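Local coordinates for protein enoyl-CoA hydratase (Bacillus halodurans, PDB 3LKE) that probably hydrates the double bond of enoyl-CoA thioesters, as a trimeric member of the crotonase-like enoyl-CoA hydratase/isomerase family, at residues L15-D20 / H50-Q55; V103-I108 / R125-R130; A42-T47 / T99-T104. All blocks are in the same frame, centred on the assembly; numbering follows the deposited sequence.

Interaction 1. Residues L15-D20 / H50-Q55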
ATOM      1  N   LEU A  15      -0.654 -28.817  10.188  1.00 30.84           N
ATOM      2  CA  LEU A  15      -0.625 -28.687  11.640  1.00 30.80           C
ATOM      3  C   LEU A  15      -1.769 -27.809  12.127  1.00 33.46           C
ATOM      4  O   LEU A  15      -1.915 -26.658  11.692  1.00 30.43           O
ATOM      5  CB  LEU A  15       0.710 -28.088  12.100  1.00 33.72           C
ATOM      6  CG  LEU A  15       1.211 -28.220  13.546  1.00 36.78           C
ATOM      7  CD1 LEU A  15       1.567 -26.867  14.166  1.00 36.21           C
ATOM      8  CD2 LEU A  15       0.260 -29.003  14.460  1.00 36.69           C
ATOM      9  N   TYR A  16      -2.571 -28.357  13.036  1.00 29.50           N
ATOM     10  CA  TYR A  16      -3.676 -27.630  13.646  1.00 30.61           C
ATOM     11  C   TYR A  16      -3.297 -27.193  15.048  1.00 31.32           C
ATOM     12  O   TYR A  16      -2.975 -28.026  15.904  1.00 29.40           O
ATOM     13  CB  TYR A  16      -4.937 -28.503  13.688  1.00 30.39           C
ATOM     14  CG  TYR A  16      -5.506 -28.795  12.314  1.00 28.37           C
ATOM     15  CD1 TYR A  16      -4.987 -29.823  11.532  1.00 29.11           C
ATOM     16  CD2 TYR A  16      -6.536 -28.027  11.790  1.00 27.57           C
ATOM     17  CE1 TYR A  16      -5.490 -30.093  10.274  1.00 28.22           C
ATOM     18  CE2 TYR A  16      -7.055 -28.293  10.532  1.00 28.97           C
ATOM     19  CZ  TYR A  16      -6.524 -29.336   9.782  1.00 29.29           C
ATOM     20  OH  TYR A  16      -7.022 -29.593   8.528  1.00 33.62           O
ATOM     21  N   ILE A  17      -3.310 -25.879  15.271  1.00 26.15           N
ATOM     22  CA  ILE A  17      -2.988 -25.302  16.573  1.00 26.64           C
ATOM     23  C   ILE A  17      -4.286 -24.785  17.167  1.00 29.24           C
ATOM     24  O   ILE A  17      -4.923 -23.893  16.599  1.00 26.73           O
ATOM     25  CB  ILE A  17      -1.954 -24.142  16.457  1.00 27.42           C
ATOM     26  CG1 ILE A  17      -0.635 -24.661  15.873  1.00 30.28           C
ATOM     27  CG2 ILE A  17      -1.721 -23.491  17.813  1.00 27.87           C
ATOM     28  CD1 ILE A  17       0.457 -23.587  15.731  1.00 26.00           C
ATOM     29  N   THR A  18      -4.698 -25.370  18.294  1.00 27.16           N
ATOM     30  CA  THR A  18      -6.004 -25.071  18.876  1.00 26.61           C
ATOM     31  C   THR A  18      -5.898 -24.408  20.237  1.00 26.20           C
ATOM     32  O   THR A  18      -5.273 -24.946  21.162  1.00 26.23           O
ATOM     33  CB  THR A  18      -6.845 -26.372  19.025  1.00 29.24           C
ATOM     34  OG1 THR A  18      -6.930 -27.021  17.751  1.00 28.59           O
ATOM     35  CG2 THR A  18      -8.251 -26.060  19.525  1.00 28.36           C
ATOM     36  N   LEU A  19      -6.498 -23.230  20.360  1.00 25.41           N
ATOM     37  CA  LEU A  19      -6.521 -22.519  21.626  1.00 23.43           C
ATOM     38  C   LEU A  19      -7.600 -23.129  22.508  1.00 23.96           C
ATOM     39  O   LEU A  19      -8.738 -23.301  22.074  1.00 24.67           O
ATOM     40  CB  LEU A  19      -6.816 -21.038  21.419  1.00 24.53           C
ATOM     41  CG  LEU A  19      -5.945 -20.300  20.396  1.00 28.17           C
ATOM     42  CD1 LEU A  19      -6.373 -18.851  20.312  1.00 30.64           C
ATOM     43  CD2 LEU A  19      -4.478 -20.415  20.762  1.00 28.58           C
ATOM     44  N   ASP A  20      -7.234 -23.424  23.751  1.00 26.04           N
ATOM     45  CA  ASP A  20      -8.125 -24.106  24.682  1.00 26.57           C
ATOM     46  C   ASP A  20      -7.867 -23.584  26.096  1.00 28.18           C
ATOM     47  O   ASP A  20      -7.189 -24.227  26.898  1.00 28.76           O
ATOM     48  CB  ASP A  20      -7.887 -25.614  24.592  1.00 27.74           C
ATOM     49  CG  ASP A  20      -8.933 -26.419  25.344  1.00 31.79           C
ATOM     50  OD1 ASP A  20      -9.869 -25.806  25.892  1.00 30.36           O
ATOM     51  OD2 ASP A  20      -8.809 -27.660  25.377  1.00 33.42           O
ATOM     52  N   HIS A  50       2.608 -28.599   4.987  1.00 31.85           N
ATOM     53  CA  HIS A  50       2.568 -27.465   4.068  1.00 33.28           C
ATOM     54  C   HIS A  50       1.797 -26.283   4.653  1.00 33.92           C
ATOM     55  O   HIS A  50       1.893 -25.156   4.153  1.00 28.51           O
ATOM     56  CB  HIS A  50       1.949 -27.878   2.734  1.00 31.35           C
ATOM     57  CG  HIS A  50       0.686 -28.673   2.871  1.00 36.56           C
ATOM     58  ND1 HIS A  50      -0.497 -28.127   3.321  1.00 34.34           N
ATOM     59  CD2 HIS A  50       0.424 -29.979   2.614  1.00 36.84           C
ATOM     60  CE1 HIS A  50      -1.434 -29.059   3.332  1.00 36.69           C
ATOM     61  NE2 HIS A  50      -0.901 -30.192   2.910  1.00 36.93           N
ATOM     62  N   SER A  51       1.041 -26.537   5.718  1.00 30.56           N
ATOM     63  CA  SER A  51       0.160 -25.523   6.279  1.00 29.39           C
ATOM     64  C   SER A  51       0.109 -25.587   7.802  1.00 31.45           C
ATOM     65  O   SER A  51       0.391 -26.622   8.417  1.00 31.95           O
ATOM     66  CB  SER A  51      -1.259 -25.690   5.732  1.00 27.70           C
ATOM     67  OG  SER A  51      -1.285 -25.651   4.323  1.00 30.73           O
ATOM     68  N   ILE A  52      -0.252 -24.455   8.395  1.00 29.11           N
ATOM     69  CA  ILE A  52      -0.509 -24.351   9.819  1.00 28.84           C
ATOM     70  C   ILE A  52      -1.836 -23.631   9.985  1.00 32.28           C
ATOM     71  O   ILE A  52      -2.021 -22.531   9.467  1.00 26.99           O
ATOM     72  CB  ILE A  52       0.595 -23.565  10.537  1.00 30.34           C
ATOM     73  CG1 ILE A  52       1.921 -24.323  10.466  1.00 30.26           C
ATOM     74  CG2 ILE A  52       0.218 -23.331  11.989  1.00 31.01           C
ATOM     75  CD1 ILE A  52       3.085 -23.559  11.004  1.00 30.38           C
ATOM     76  N   ILE A  53      -2.763 -24.265  10.696  1.00 26.94           N
ATOM     77  CA  ILE A  53      -4.095 -23.723  10.919  1.00 24.88           C
ATOM     78  C   ILE A  53      -4.252 -23.339  12.388  1.00 26.54           C
ATOM     79  O   ILE A  53      -4.028 -24.171  13.265  1.00 26.88           O
ATOM     80  CB  ILE A  53      -5.179 -24.789  10.596  1.00 26.24           C
ATOM     81  CG1 ILE A  53      -5.057 -25.255   9.145  1.00 31.46           C
ATOM     82  CG2 ILE A  53      -6.576 -24.232  10.861  1.00 27.14           C
ATOM     83  CD1 ILE A  53      -5.336 -24.161   8.135  1.00 33.21           C
ATOM     84  N   LEU A  54      -4.635 -22.089  12.657  1.00 24.88           N
ATOM     85  CA  LEU A  54      -4.856 -21.638  14.037  1.00 23.64           C
ATOM     86  C   LEU A  54      -6.347 -21.516  14.271  1.00 24.22           C
ATOM     87  O   LEU A  54      -7.064 -20.951  13.438  1.00 22.62           O
ATOM     88  CB  LEU A  54      -4.152 -20.296  14.286  1.00 27.45           C
ATOM     89  CG  LEU A  54      -2.624 -20.382  14.243  1.00 29.19           C
ATOM     90  CD1 LEU A  54      -2.110 -19.475  13.128  1.00 26.56           C
ATOM     91  CD2 LEU A  54      -2.016 -19.998  15.568  1.00 31.42           C
ATOM     92  N   GLN A  55      -6.832 -22.082  15.377  1.00 25.42           N
ATOM     93  CA  GLN A  55      -8.270 -22.137  15.621  1.00 22.72           C
ATOM     94  C   GLN A  55      -8.573 -22.192  17.117  1.00 20.66           C
ATOM     95  O   GLN A  55      -7.665 -22.303  17.931  1.00 23.74           O
ATOM     96  CB  GLN A  55      -8.869 -23.371  14.930  1.00 26.34           C
ATOM     97  CG  GLN A  55      -8.289 -24.688  15.418  1.00 26.83           C
ATOM     98  CD  GLN A  55      -8.795 -25.880  14.599  1.00 26.22           C
ATOM     99  OE1 GLN A  55      -9.468 -25.712  13.580  1.00 26.95           O
ATOM    100  NE2 GLN A  55      -8.468 -27.083  15.047  1.00 29.08           N
TER
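The two strands of a beta-alpha-beta crossover in the crotonase fold meet here: strand 14-19 leads through helix 30-45 into strand 51-56, and the two strands lie side by side and parallel. Five backbone bonds zip them together, from L15 N on S51 O to L19 N on Q55 O. The straightest joins I17 N to I53 O at 2.7 Å, with an N-H...O angle of 177°. On the face of L15, I17, I52 and L54, I17 reaches obliquely over I52, its CD1 3.8 Å from I52 CG2, and L36, A39 and I40 of helix 30-45 cover I17. On the other face the Y16 ring runs alongside I53, CD2 lying 3.7 Å from I53 CB, while L201 of helix 190-205 touches the Y16 side chain. Q55 puts CG in the crowded position between its backbone N and carbonyl carbon (chi1 60°), then extends across to the neighbouring strand. An alanine here would lose the carboxamide and would probably leave T18 OG1 without this donor and the Y16 ring less well covered on that flank. The Q55 amide plane is tilted 38° from the Y16 ring, and NE2 donates within that amide plane to T18 OG1 at 3.1 Å.

Interaction 2. Residues V103-I108 / R125-R130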
ATOM      1  N   VAL A 103       2.010 -22.322   4.755  1.00 26.04           N
ATOM      2  CA  VAL A 103       0.831 -21.493   4.557  1.00 26.90           C
ATOM      3  C   VAL A 103       0.118 -21.399   5.900  1.00 28.86           C
ATOM      4  O   VAL A 103      -0.182 -22.419   6.529  1.00 28.22           O
ATOM      5  CB  VAL A 103      -0.134 -22.056   3.506  1.00 26.23           C
ATOM      6  CG1 VAL A 103      -1.390 -21.214   3.465  1.00 24.62           C
ATOM      7  CG2 VAL A 103       0.534 -22.126   2.125  1.00 29.16           C
ATOM      8  N   THR A 104      -0.165 -20.178   6.336  1.00 26.55           N
ATOM      9  CA  THR A 104      -0.761 -19.963   7.650  1.00 23.74           C
ATOM     10  C   THR A 104      -2.194 -19.432   7.526  1.00 25.40           C
ATOM     11  O   THR A 104      -2.461 -18.480   6.790  1.00 25.00           O
ATOM     12  CB  THR A 104       0.106 -18.998   8.488  1.00 22.80           C
ATOM     13  OG1 THR A 104       0.290 -17.781   7.752  1.00 23.97           O
ATOM     14  CG2 THR A 104       1.452 -19.624   8.765  1.00 21.47           C
ATOM     15  N   VAL A 105      -3.126 -20.074   8.231  1.00 24.55           N
ATOM     16  CA  VAL A 105      -4.526 -19.694   8.162  1.00 22.14           C
ATOM     17  C   VAL A 105      -5.107 -19.602   9.571  1.00 23.49           C
ATOM     18  O   VAL A 105      -4.911 -20.510  10.376  1.00 24.78           O
ATOM     19  CB  VAL A 105      -5.335 -20.747   7.372  1.00 27.30           C
ATOM     20  CG1 VAL A 105      -6.801 -20.338   7.264  1.00 27.92           C
ATOM     21  CG2 VAL A 105      -4.720 -20.958   5.998  1.00 28.76           C
ATOM     22  N   ALA A 106      -5.826 -18.517   9.857  1.00 21.33           N
ATOM     23  CA  ALA A 106      -6.534 -18.383  11.128  1.00 22.47           C
ATOM     24  C   ALA A 106      -8.031 -18.529  10.914  1.00 22.29           C
ATOM     25  O   ALA A 106      -8.604 -17.928  10.009  1.00 22.00           O
ATOM     26  CB  ALA A 106      -6.206 -17.037  11.786  1.00 25.11           C
ATOM     27  N   LEU A 107      -8.667 -19.363  11.732  1.00 23.98           N
ATOM     28  CA  LEU A 107     -10.107 -19.558  11.615  1.00 21.78           C
ATOM     29  C   LEU A 107     -10.771 -18.848  12.781  1.00 21.33           C
ATOM     30  O   LEU A 107     -10.642 -19.298  13.924  1.00 24.84           O
ATOM     31  CB  LEU A 107     -10.446 -21.057  11.636  1.00 21.63           C
ATOM     32  CG  LEU A 107      -9.661 -21.898  10.628  1.00 21.80           C
ATOM     33  CD1 LEU A 107     -10.044 -23.380  10.727  1.00 25.50           C
ATOM     34  CD2 LEU A 107      -9.931 -21.372   9.228  1.00 25.69           C
ATOM     35  N   ILE A 108     -11.451 -17.740  12.492  1.00 22.74           N
ATOM     36  CA  ILE A 108     -12.067 -16.929  13.534  1.00 26.52           C
ATOM     37  C   ILE A 108     -13.526 -17.324  13.681  1.00 21.53           C
ATOM     38  O   ILE A 108     -14.366 -16.892  12.898  1.00 23.96           O
ATOM     39  CB  ILE A 108     -12.012 -15.423  13.211  1.00 28.65           C
ATOM     40  CG1 ILE A 108     -10.617 -15.008  12.715  1.00 27.79           C
ATOM     41  CG2 ILE A 108     -12.437 -14.608  14.424  1.00 25.98           C
ATOM     42  CD1 ILE A 108      -9.496 -15.280  13.724  1.00 27.42           C
ATOM     43  N   ARG A 125      -3.937 -16.007   5.511  1.00 22.34           N
ATOM     44  CA  ARG A 125      -5.353 -15.851   5.238  1.00 21.88           C
ATOM     45  C   ARG A 125      -6.101 -15.968   6.556  1.00 23.25           C
ATOM     46  O   ARG A 125      -5.720 -16.744   7.418  1.00 25.56           O
ATOM     47  CB  ARG A 125      -5.839 -16.913   4.229  1.00 24.60           C
ATOM     48  CG  ARG A 125      -7.242 -16.673   3.691  1.00 26.58           C
ATOM     49  CD  ARG A 125      -7.541 -17.574   2.474  1.00 22.61           C
ATOM     50  NE  ARG A 125      -8.751 -17.168   1.760  1.00 24.26           N
ATOM     51  CZ  ARG A 125      -8.814 -16.194   0.867  1.00 24.84           C
ATOM     52  NH1 ARG A 125      -7.730 -15.463   0.601  1.00 26.37           N
ATOM     53  NH2 ARG A 125      -9.967 -15.920   0.261  1.00 25.33           N
ATOM     54  N   ARG A 126      -7.115 -15.133   6.717  1.00 23.09           N
ATOM     55  CA  ARG A 126      -7.973 -15.165   7.883  1.00 23.82           C
ATOM     56  C   ARG A 126      -9.384 -15.407   7.394  1.00 21.80           C
ATOM     57  O   ARG A 126      -9.891 -14.654   6.568  1.00 21.61           O
ATOM     58  CB  ARG A 126      -7.905 -13.826   8.618  1.00 23.47           C
ATOM     59  CG  ARG A 126      -6.615 -13.575   9.395  1.00 23.49           C
ATOM     60  CD  ARG A 126      -5.499 -12.996   8.531  1.00 23.18           C
ATOM     61  NE  ARG A 126      -5.821 -11.650   8.063  1.00 22.57           N
ATOM     62  CZ  ARG A 126      -5.069 -10.940   7.221  1.00 23.26           C
ATOM     63  NH1 ARG A 126      -3.931 -11.429   6.756  1.00 23.10           N
ATOM     64  NH2 ARG A 126      -5.454  -9.730   6.854  1.00 22.06           N
ATOM     65  N   ILE A 127     -10.025 -16.459   7.900  1.00 25.34           N
ATOM     66  CA  ILE A 127     -11.390 -16.795   7.503  1.00 24.13           C
ATOM     67  C   ILE A 127     -12.256 -16.770   8.752  1.00 23.23           C
ATOM     68  O   ILE A 127     -11.885 -17.364   9.770  1.00 24.05           O
ATOM     69  CB  ILE A 127     -11.457 -18.220   6.913  1.00 25.61           C
ATOM     70  CG1 ILE A 127     -10.557 -18.328   5.672  1.00 25.11           C
ATOM     71  CG2 ILE A 127     -12.907 -18.581   6.550  1.00 23.49           C
ATOM     72  CD1 ILE A 127     -10.351 -19.778   5.190  1.00 26.72           C
ATOM     73  N   ALA A 128     -13.391 -16.082   8.691  1.00 25.37           N
ATOM     74  CA  ALA A 128     -14.253 -15.958   9.868  1.00 25.17           C
ATOM     75  C   ALA A 128     -15.631 -16.584   9.646  1.00 25.39           C
ATOM     76  O   ALA A 128     -16.148 -16.600   8.524  1.00 25.14           O
ATOM     77  CB  ALA A 128     -14.422 -14.484  10.236  1.00 27.53           C
ATOM     78  N   LEU A 129     -16.237 -17.073  10.722  1.00 27.29           N
ATOM     79  CA  LEU A 129     -17.662 -17.382  10.679  1.00 26.24           C
ATOM     80  C   LEU A 129     -18.434 -16.057  10.644  1.00 30.62           C
ATOM     81  O   LEU A 129     -17.971 -15.053  11.180  1.00 30.62           O
ATOM     82  CB  LEU A 129     -18.076 -18.222  11.895  1.00 26.45           C
ATOM     83  CG  LEU A 129     -17.574 -19.673  11.907  1.00 25.08           C
ATOM     84  CD1 LEU A 129     -18.092 -20.424  13.135  1.00 30.67           C
ATOM     85  CD2 LEU A 129     -17.999 -20.385  10.629  1.00 29.48           C
ATOM     86  N   ARG A 130     -19.602 -16.057  10.005  1.00 26.18           N
ATOM     87  CA  ARG A 130     -20.457 -14.875   9.947  1.00 30.97           C
ATOM     88  C   ARG A 130     -20.680 -14.222  11.316  1.00 31.98           C
ATOM     89  O   ARG A 130     -20.758 -12.995  11.422  1.00 33.54           O
ATOM     90  CB  ARG A 130     -21.810 -15.234   9.318  1.00 35.78           C
ATOM     91  CG  ARG A 130     -22.834 -14.104   9.309  1.00 38.33           C
ATOM     92  CD  ARG A 130     -22.609 -13.149   8.150  1.00 40.52           C
ATOM     93  NE  ARG A 130     -22.468 -13.876   6.893  1.00 41.66           N
ATOM     94  CZ  ARG A 130     -22.116 -13.317   5.741  1.00 42.42           C
ATOM     95  NH1 ARG A 130     -21.866 -12.020   5.680  1.00 40.10           N
ATOM     96  NH2 ARG A 130     -22.012 -14.062   4.649  1.00 45.24           N
TER
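Strands 103-108 and 125-129 run parallel through the core sheet of the crotonase fold, and I127 is the side chain that ties them together on one face. Its CB sits 4.2 Å from L107 CD2, the two side chains lying next to each other and pointing the same way. CG1 stands anti to the carbonyl carbon (chi1 -60°), and the chain then extends (chi2 169°), so that CD1 crosses obliquely to V105 and stops 4.1 Å from V105 CG1. I127 thus spans two residues of the neighbouring strand, L107 with its root and V105 with its tip. The backbone of I127 bonds strand 103-108 twice: I127 N donates to A106 O at 2.9 Å, nearly along the C=O axis, and I127 O accepts from I108 N at 2.8 Å. On the reverse face packing is closer, with I108 CB 3.9 Å from A128 CB, and the CA atoms of this pair are 4.4 Å apart, the closest of the four bridged pairs; the small A128 side chain is consistent with that. R125 and R126 send their charged ends away from strand 103-108: R125 NE forms a salt bridge with E185, and R126 NH1 another with E160 of the second subunit, so this edge of the contact reaches the trimer interface. Strand 51-56 borders strand 103-108, strand 185-187 flanks strand 125-129 and touches I127 through E185 and C187, and Y200 of helix 190-205 packs on V105 and R125.

Interaction 3. Residues A42-T47 / T99-T104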
ATOM      1  N   ALA A  42       7.326 -25.387  16.517  1.00 37.79           N
ATOM      2  CA  ALA A  42       7.319 -26.802  16.171  1.00 37.43           C
ATOM      3  C   ALA A  42       6.747 -27.020  14.772  1.00 37.26           C
ATOM      4  O   ALA A  42       7.251 -27.846  14.009  1.00 39.80           O
ATOM      5  CB  ALA A  42       6.537 -27.599  17.206  1.00 37.31           C
ATOM      6  N   GLY A  43       5.695 -26.276  14.437  1.00 34.65           N
ATOM      7  CA  GLY A  43       5.105 -26.349  13.114  1.00 32.72           C
ATOM      8  C   GLY A  43       6.036 -25.815  12.039  1.00 36.03           C
ATOM      9  O   GLY A  43       6.119 -26.389  10.953  1.00 33.31           O
ATOM     10  N   ASN A  44       6.720 -24.712  12.338  1.00 33.19           N
ATOM     11  CA  ASN A  44       7.678 -24.109  11.408  1.00 32.21           C
ATOM     12  C   ASN A  44       8.874 -25.011  11.139  1.00 37.84           C
ATOM     13  O   ASN A  44       9.483 -24.945  10.077  1.00 37.88           O
ATOM     14  CB  ASN A  44       8.164 -22.748  11.930  1.00 32.37           C
ATOM     15  CG  ASN A  44       7.108 -21.673  11.806  1.00 26.61           C
ATOM     16  OD1 ASN A  44       6.150 -21.829  11.056  1.00 29.27           O
ATOM     17  ND2 ASN A  44       7.280 -20.575  12.536  1.00 29.46           N
ATOM     18  N   ASN A  45       9.207 -25.853  12.108  1.00 38.49           N
ATOM     19  CA  ASN A  45      10.361 -26.736  11.981  1.00 42.39           C
ATOM     20  C   ASN A  45      10.020 -28.110  11.406  1.00 43.60           C
ATOM     21  O   ASN A  45      10.917 -28.908  11.137  1.00 42.97           O
ATOM     22  CB  ASN A  45      11.072 -26.895  13.330  1.00 41.80           C
ATOM     23  CG  ASN A  45      11.833 -25.646  13.741  1.00 46.23           C
ATOM     24  OD1 ASN A  45      12.448 -24.975  12.910  1.00 46.49           O
ATOM     25  ND2 ASN A  45      11.805 -25.337  15.035  1.00 46.29           N
ATOM     26  N   GLU A  46       8.730 -28.382  11.219  1.00 40.95           N
ATOM     27  CA  GLU A  46       8.286 -29.668  10.684  1.00 43.47           C
ATOM     28  C   GLU A  46       8.310 -29.674   9.162  1.00 43.39           C
ATOM     29  O   GLU A  46       7.518 -28.989   8.515  1.00 42.27           O
ATOM     30  CB  GLU A  46       6.885 -30.010  11.188  1.00 41.56           C
ATOM     31  CG  GLU A  46       6.238 -31.197  10.472  1.00 46.36           C
ATOM     32  CD  GLU A  46       7.011 -32.493  10.662  1.00 51.08           C
ATOM     33  OE1 GLU A  46       7.435 -32.771  11.803  1.00 48.72           O
ATOM     34  OE2 GLU A  46       7.186 -33.233   9.669  1.00 54.18           O
ATOM     35  N   THR A  47       9.208 -30.470   8.589  1.00 45.33           N
ATOM     36  CA  THR A  47       9.454 -30.417   7.151  1.00 46.80           C
ATOM     37  C   THR A  47       8.355 -31.009   6.268  1.00 45.14           C
ATOM     38  O   THR A  47       8.266 -30.662   5.091  1.00 49.52           O
ATOM     39  CB  THR A  47      10.800 -31.065   6.785  1.00 50.29           C
ATOM     40  OG1 THR A  47      10.891 -32.352   7.408  1.00 51.75           O
ATOM     41  CG2 THR A  47      11.949 -30.194   7.264  1.00 52.02           C
ATOM     42  N   THR A  99       6.863 -15.130   9.873  1.00 23.96           N
ATOM     43  CA  THR A  99       8.001 -15.674   9.143  1.00 24.39           C
ATOM     44  C   THR A  99       7.863 -17.174   8.887  1.00 27.13           C
ATOM     45  O   THR A  99       8.817 -17.827   8.466  1.00 29.38           O
ATOM     46  CB  THR A  99       9.341 -15.422   9.874  1.00 27.28           C
ATOM     47  OG1 THR A  99       9.285 -15.960  11.204  1.00 28.90           O
ATOM     48  CG2 THR A  99       9.661 -13.924   9.954  1.00 25.48           C
ATOM     49  N   SER A 100       6.689 -17.731   9.160  1.00 26.58           N
ATOM     50  CA  SER A 100       6.479 -19.149   8.871  1.00 28.19           C
ATOM     51  C   SER A 100       6.651 -19.433   7.384  1.00 27.38           C
ATOM     52  O   SER A 100       6.152 -18.682   6.549  1.00 26.47           O
ATOM     53  CB  SER A 100       5.087 -19.592   9.297  1.00 27.45           C
ATOM     54  OG  SER A 100       4.867 -20.955   8.941  1.00 28.77           O
ATOM     55  N   PRO A 101       7.361 -20.521   7.046  1.00 26.46           N
ATOM     56  CA  PRO A 101       7.478 -20.994   5.658  1.00 27.62           C
ATOM     57  C   PRO A 101       6.236 -21.751   5.177  1.00 27.17           C
ATOM     58  O   PRO A 101       6.076 -22.002   3.976  1.00 25.69           O
ATOM     59  CB  PRO A 101       8.672 -21.949   5.723  1.00 31.30           C
ATOM     60  CG  PRO A 101       8.616 -22.499   7.126  1.00 30.39           C
ATOM     61  CD  PRO A 101       8.153 -21.341   7.986  1.00 28.76           C
ATOM     62  N   LYS A 102       5.353 -22.102   6.114  1.00 26.54           N
ATOM     63  CA  LYS A 102       4.138 -22.839   5.798  1.00 26.81           C
ATOM     64  C   LYS A 102       3.017 -21.868   5.493  1.00 27.46           C
ATOM     65  O   LYS A 102       3.061 -20.713   5.925  1.00 27.05           O
ATOM     66  CB  LYS A 102       3.715 -23.704   6.997  1.00 28.34           C
ATOM     67  CG  LYS A 102       4.869 -24.425   7.662  1.00 29.25           C
ATOM     68  CD  LYS A 102       5.528 -25.373   6.686  1.00 30.27           C
ATOM     69  CE  LYS A 102       6.658 -26.156   7.348  1.00 33.67           C
ATOM     70  NZ  LYS A 102       7.210 -27.173   6.407  1.00 36.11           N
ATOM     71  N   VAL A 103       2.010 -22.322   4.755  1.00 26.04           N
ATOM     72  CA  VAL A 103       0.831 -21.493   4.557  1.00 26.90           C
ATOM     73  C   VAL A 103       0.118 -21.399   5.900  1.00 28.86           C
ATOM     74  O   VAL A 103      -0.182 -22.419   6.529  1.00 28.22           O
ATOM     75  CB  VAL A 103      -0.134 -22.056   3.506  1.00 26.23           C
ATOM     76  CG1 VAL A 103      -1.390 -21.214   3.465  1.00 24.62           C
ATOM     77  CG2 VAL A 103       0.534 -22.126   2.125  1.00 29.16           C
ATOM     78  N   THR A 104      -0.165 -20.178   6.336  1.00 26.55           N
ATOM     79  CA  THR A 104      -0.761 -19.963   7.650  1.00 23.74           C
ATOM     80  C   THR A 104      -2.194 -19.432   7.526  1.00 25.40           C
ATOM     81  O   THR A 104      -2.461 -18.480   6.790  1.00 25.00           O
ATOM     82  CB  THR A 104       0.106 -18.998   8.488  1.00 22.80           C
ATOM     83  OG1 THR A 104       0.290 -17.781   7.752  1.00 23.97           O
ATOM     84  CG2 THR A 104       1.452 -19.624   8.765  1.00 21.47           C
TER
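At one end of the crotonase-fold sheet, the C-terminal end of helix 30-45 meets an ST turn at S100-K102, which leads into strand 103-108. The tight part is polar. N44 swings its carboxamide to the turn, CG beside its own backbone N (chi1 -73°), and S100 OG donates to N44 OD1 at 2.6 Å from a position 29° above the carbonyl plane. That hydroxyl oxygen also accepts from K102 N at 3.1 Å, closing the turn, so S100 OG is gripped by two bonds. N44 ND2 in turn donates to E96 O of helix 81-98, which fixes the rotation of the amide, and I52 packs against N44, S100 and K102 from the sheet. P101 rests more loosely on N44, its CD 3.7 Å from OD1. Toward the solvent side the contact thins: E46 and T47 turn their side chains from the turn, E46 OE2 bonding S48 OG, and only their carbonyls are approached. K102 makes the reach to E46. Bent at chi2 (-62°) and straight beyond, it passes its CE 3.7 Å from G43 O on the last turn of the helix. NZ also bonds I49 O, and it donates in the carbonyl plane to E46 O at 2.8 Å.

In the fold
From the N terminus, strand 14-19 runs into helix 30-45, and interaction 1 closes that crossover when strand 51-56 comes back beside it. Interaction 3 opens at the end of the same helix, before interaction 1 has closed, so the two cross; it closes a longer loop, through helix 81-98, at the turn just ahead of strand 103-108. Interaction 2 then begins on V103 and T104, which segments 99-104 and 103-108 share, and its shorter loop closes on strand 125-129. Interactions 1 and 2 follow in series, but strands 51-56 and 103-108 are neighbours, with I52 N 2.8 Å from V103 O. Together the three join four adjacent strands of the sheet and one helix end.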